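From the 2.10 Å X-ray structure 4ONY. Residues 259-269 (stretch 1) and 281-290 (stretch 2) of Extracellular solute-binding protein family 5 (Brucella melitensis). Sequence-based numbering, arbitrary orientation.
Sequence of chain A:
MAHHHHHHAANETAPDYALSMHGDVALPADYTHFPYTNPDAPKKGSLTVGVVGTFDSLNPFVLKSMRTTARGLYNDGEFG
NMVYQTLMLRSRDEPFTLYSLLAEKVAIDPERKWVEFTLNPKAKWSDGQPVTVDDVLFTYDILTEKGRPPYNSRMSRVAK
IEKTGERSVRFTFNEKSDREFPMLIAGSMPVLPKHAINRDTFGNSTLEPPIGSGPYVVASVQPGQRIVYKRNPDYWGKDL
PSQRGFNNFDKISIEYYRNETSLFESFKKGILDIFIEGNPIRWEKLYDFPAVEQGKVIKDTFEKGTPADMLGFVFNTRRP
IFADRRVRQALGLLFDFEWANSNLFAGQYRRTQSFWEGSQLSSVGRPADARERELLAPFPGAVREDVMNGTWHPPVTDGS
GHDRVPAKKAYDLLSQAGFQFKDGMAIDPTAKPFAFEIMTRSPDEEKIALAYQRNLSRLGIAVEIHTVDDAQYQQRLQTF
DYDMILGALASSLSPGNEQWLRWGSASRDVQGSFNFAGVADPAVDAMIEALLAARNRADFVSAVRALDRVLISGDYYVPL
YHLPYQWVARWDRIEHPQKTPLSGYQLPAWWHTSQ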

# COMPACT_ATOMS: atom_id res chain seq x y z
N ASN A 259 -11.68 5.50 19.24
CA ASN A 259 -11.29 6.61 18.36
C ASN A 259 -9.83 6.99 18.65
O ASN A 259 -9.23 6.50 19.61
CB ASN A 259 -12.22 7.87 18.51
CG ASN A 259 -12.19 8.47 19.92
OD1 ASN A 259 -11.15 8.50 20.57
ND2 ASN A 259 -13.36 8.94 20.39
N GLU A 260 -9.28 7.85 17.81
CA GLU A 260 -7.89 8.22 17.93
C GLU A 260 -7.54 9.06 19.16
O GLU A 260 -6.42 8.97 19.65
CB GLU A 260 -7.48 9.01 16.69
CG GLU A 260 -7.32 8.12 15.48
CD GLU A 260 -6.74 8.90 14.30
OE1 GLU A 260 -6.24 10.04 14.53
OE2 GLU A 260 -6.84 8.40 13.14
N THR A 261 -8.49 9.87 19.64
CA THR A 261 -8.25 10.72 20.78
C THR A 261 -8.05 9.87 22.05
O THR A 261 -7.14 10.11 22.83
CB THR A 261 -9.41 11.72 20.99
OG1 THR A 261 -9.36 12.67 19.95
CG2 THR A 261 -9.28 12.46 22.27
N SER A 262 -8.93 8.87 22.22
CA SER A 262 -8.86 7.91 23.31
C SER A 262 -7.51 7.17 23.28
O SER A 262 -6.87 6.98 24.29
CB SER A 262 -10.03 6.90 23.16
OG SER A 262 -10.00 5.96 24.22
N LEU A 263 -7.12 6.77 22.07
CA LEU A 263 -5.88 6.06 21.85
C LEU A 263 -4.68 6.97 22.23
O LEU A 263 -3.82 6.57 23.03
CB LEU A 263 -5.81 5.62 20.39
CG LEU A 263 -4.87 4.46 20.04
CD1 LEU A 263 -5.29 3.84 18.73
CD2 LEU A 263 -3.42 4.92 19.94
N PHE A 264 -4.68 8.20 21.72
CA PHE A 264 -3.64 9.18 21.99
C PHE A 264 -3.51 9.46 23.49
O PHE A 264 -2.41 9.46 24.02
CB PHE A 264 -3.92 10.46 21.19
CG PHE A 264 -2.84 11.51 21.27
CD1 PHE A 264 -1.57 11.27 20.76
CD2 PHE A 264 -3.11 12.78 21.80
CE1 PHE A 264 -0.59 12.24 20.81
CE2 PHE A 264 -2.11 13.76 21.85
CZ PHE A 264 -0.85 13.49 21.33
N GLU A 265 -4.62 9.64 24.19
CA GLU A 265 -4.58 9.86 25.64
C GLU A 265 -3.93 8.67 26.37
O GLU A 265 -3.19 8.85 27.34
CB GLU A 265 -5.97 10.13 26.20
CG GLU A 265 -6.54 11.49 25.85
CD GLU A 265 -5.68 12.64 26.37
OE1 GLU A 265 -5.23 12.55 27.54
OE2 GLU A 265 -5.43 13.59 25.59
N SER A 266 -4.22 7.47 25.91
CA SER A 266 -3.66 6.28 26.56
C SER A 266 -2.12 6.20 26.28
O SER A 266 -1.35 5.77 27.16
CB SER A 266 -4.38 5.05 26.03
OG SER A 266 -3.98 3.87 26.70
N PHE A 267 -1.68 6.63 25.09
CA PHE A 267 -0.26 6.82 24.80
C PHE A 267 0.38 7.84 25.77
O PHE A 267 1.45 7.58 26.32
CB PHE A 267 -0.02 7.26 23.36
CG PHE A 267 1.43 7.62 23.06
CD1 PHE A 267 2.41 6.65 23.09
CD2 PHE A 267 1.78 8.91 22.78
CE1 PHE A 267 3.74 6.97 22.85
CE2 PHE A 267 3.10 9.24 22.51
CZ PHE A 267 4.08 8.28 22.56
N LYS A 268 -0.28 8.98 25.95
CA LYS A 268 0.25 10.03 26.83
C LYS A 268 0.38 9.55 28.28
O LYS A 268 1.30 9.97 28.96
CB LYS A 268 -0.57 11.31 26.77
CG LYS A 268 -0.41 12.11 25.46
CD LYS A 268 -1.50 13.13 25.26
CE LYS A 268 -1.61 14.09 26.41
NZ LYS A 268 -2.52 15.21 26.10
N LYS A 269 -0.52 8.67 28.74
CA LYS A 269 -0.48 8.14 30.10
C LYS A 269 0.57 7.02 30.24
O LYS A 269 0.83 6.56 31.32
CB LYS A 269 -1.86 7.62 30.50
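Stretch 2 281-290: IRWEKLYDFP

A buried aromatic side chain on a helix often organises the side chains packed around it, and Phe-264 illustrates the principle. It projects from the helix of stretch 1 toward stretch 2, its chi1 in the t well, and its edge and one of its faces meet different neighbours. Its edge is directed at the face of Tyr-287, with the ring centroids 5.2 Å apart, the planes at 67° and Phe-264 CE1 3.6 Å from Tyr-287 CZ. Also near the ring plane lies a backbone carbonyl, Leu-286 O, 3.6 Å from Phe-264 CZ. Over one face sits the aliphatic part of Arg-282, whose CD stands 3.9 Å from the centroid of the Phe-264 ring, almost exactly on the ring normal.

Stretch 2 reaches these positions by changing conformation. It opens within a helix that begins earlier in the chain; Leu-286 is the first residue to leave helical phi/psi, and the chain then runs through a turn to Phe-289, the N-cap of the next helix. Both chains advance in the same sense along the contact: Phe-264 lies nearest Leu-286 (CA to CA 9.9 Å), and Lys-268 nearest Phe-289 (CA to CA 8.0 Å). One helical turn beyond Phe-264, Lys-268 lays its CG 3.8 Å from the centroid of the Phe-289 ring, over the face, while Phe-267 CE2 approaches the edge of that ring, 4.2 Å from Phe-289 CZ.

Polar groups close the margins. Lys-268 NZ donates to a water (NZ to water O 2.9 Å) that in turn donates to Leu-286 O (water O to Leu-286 O 2.6 Å). At the other end, Arg-282 carries its charge past Phe-264 to a salt bridge with Glu-260: NH2 and NH1 of Arg-282 both donate to Glu-260 OE1, at 2.9 and 3.1 Å respectively.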

# COMPACT_ATOMS: atom_id res chain seq x y z
N ILE A 281 -1.60 18.23 12.07
CA ILE A 281 -1.95 19.24 13.06
C ILE A 281 -1.60 18.69 14.46
O ILE A 281 -0.97 19.40 15.28
CB ILE A 281 -3.44 19.63 12.98
CG1 ILE A 281 -3.76 20.24 11.60
CG2 ILE A 281 -3.84 20.62 14.06
CD1 ILE A 281 -2.90 21.44 11.26
N ARG A 282 -1.97 17.45 14.72
CA ARG A 282 -1.65 16.82 16.02
C ARG A 282 -0.14 16.75 16.23
O ARG A 282 0.36 17.10 17.28
CB ARG A 282 -2.28 15.42 16.14
CG ARG A 282 -2.11 14.77 17.52
CD ARG A 282 -3.16 13.67 17.79
NE ARG A 282 -3.01 12.66 16.77
CZ ARG A 282 -3.99 11.95 16.24
NH1 ARG A 282 -5.22 12.04 16.69
NH2 ARG A 282 -3.70 11.12 15.28
N TRP A 283 0.58 16.29 15.22
CA TRP A 283 2.04 16.19 15.33
C TRP A 283 2.67 17.56 15.66
O TRP A 283 3.53 17.67 16.48
CB TRP A 283 2.60 15.69 14.01
CG TRP A 283 4.11 15.31 14.01
CD1 TRP A 283 5.11 15.97 13.35
CD2 TRP A 283 4.74 14.20 14.65
NE1 TRP A 283 6.30 15.34 13.52
CE2 TRP A 283 6.11 14.24 14.31
CE3 TRP A 283 4.28 13.16 15.45
CZ2 TRP A 283 7.03 13.26 14.75
CZ3 TRP A 283 5.20 12.19 15.88
CH2 TRP A 283 6.56 12.25 15.52
N GLU A 284 2.17 18.61 15.02
CA GLU A 284 2.72 19.94 15.16
C GLU A 284 2.35 20.57 16.49
O GLU A 284 3.16 21.22 17.07
CB GLU A 284 2.20 20.82 14.02
CG GLU A 284 2.40 22.31 14.18
CD GLU A 284 3.84 22.69 13.90
OE1 GLU A 284 4.51 21.87 13.22
OE2 GLU A 284 4.27 23.80 14.34
N LYS A 285 1.13 20.34 16.96
CA LYS A 285 0.56 21.09 18.09
C LYS A 285 0.52 20.34 19.42
O LYS A 285 0.62 20.97 20.48
CB LYS A 285 -0.90 21.43 17.78
CG LYS A 285 -1.06 22.38 16.62
CD LYS A 285 -0.47 23.74 16.95
CE LYS A 285 -0.97 24.80 15.97
NZ LYS A 285 -0.53 26.15 16.40
N LEU A 286 0.23 19.03 19.38
CA LEU A 286 -0.22 18.34 20.59
C LEU A 286 0.80 17.48 21.27
O LEU A 286 0.46 16.74 22.20
CB LEU A 286 -1.52 17.55 20.33
CG LEU A 286 -2.72 18.40 19.85
CD1 LEU A 286 -3.99 17.58 19.65
CD2 LEU A 286 -3.00 19.55 20.80
N TYR A 287 2.07 17.58 20.87
CA TYR A 287 3.12 16.85 21.54
C TYR A 287 3.92 17.79 22.44
O TYR A 287 5.12 17.66 22.60
CB TYR A 287 4.03 16.12 20.53
CG TYR A 287 3.38 14.92 19.86
CD1 TYR A 287 2.45 15.09 18.86
CD2 TYR A 287 3.69 13.62 20.24
CE1 TYR A 287 1.85 13.99 18.26
CE2 TYR A 287 3.09 12.52 19.63
CZ TYR A 287 2.19 12.72 18.62
OH TYR A 287 1.57 11.65 18.00
N ASP A 288 3.21 18.76 23.01
CA ASP A 288 3.76 19.71 23.97
C ASP A 288 3.54 19.25 25.43
O ASP A 288 3.41 20.05 26.29
CB ASP A 288 3.10 21.11 23.76
CG ASP A 288 1.54 21.08 23.78
OD1 ASP A 288 0.92 20.00 23.72
OD2 ASP A 288 0.92 22.16 23.77
N PHE A 289 3.47 17.97 25.70
CA PHE A 289 3.25 17.47 27.06
C PHE A 289 4.60 17.10 27.69
O PHE A 289 5.59 16.97 26.97
CB PHE A 289 2.25 16.32 27.07
CG PHE A 289 2.61 15.15 26.20
CD1 PHE A 289 2.23 15.11 24.88
CD2 PHE A 289 3.26 14.05 26.73
CE1 PHE A 289 2.51 13.99 24.09
CE2 PHE A 289 3.56 12.94 25.94
CZ PHE A 289 3.18 12.91 24.62
N PRO A 290 4.67 17.05 29.03
CA PRO A 290 5.96 17.06 29.73
C PRO A 290 6.91 15.96 29.34
O PRO A 290 8.10 16.22 29.19
CB PRO A 290 5.56 16.90 31.20
CG PRO A 290 4.24 17.59 31.29
CD PRO A 290 3.54 17.26 29.96
O HOH W 1 -6.43 13.39 19.12
O HOH W 2 -1.44 16.91 23.98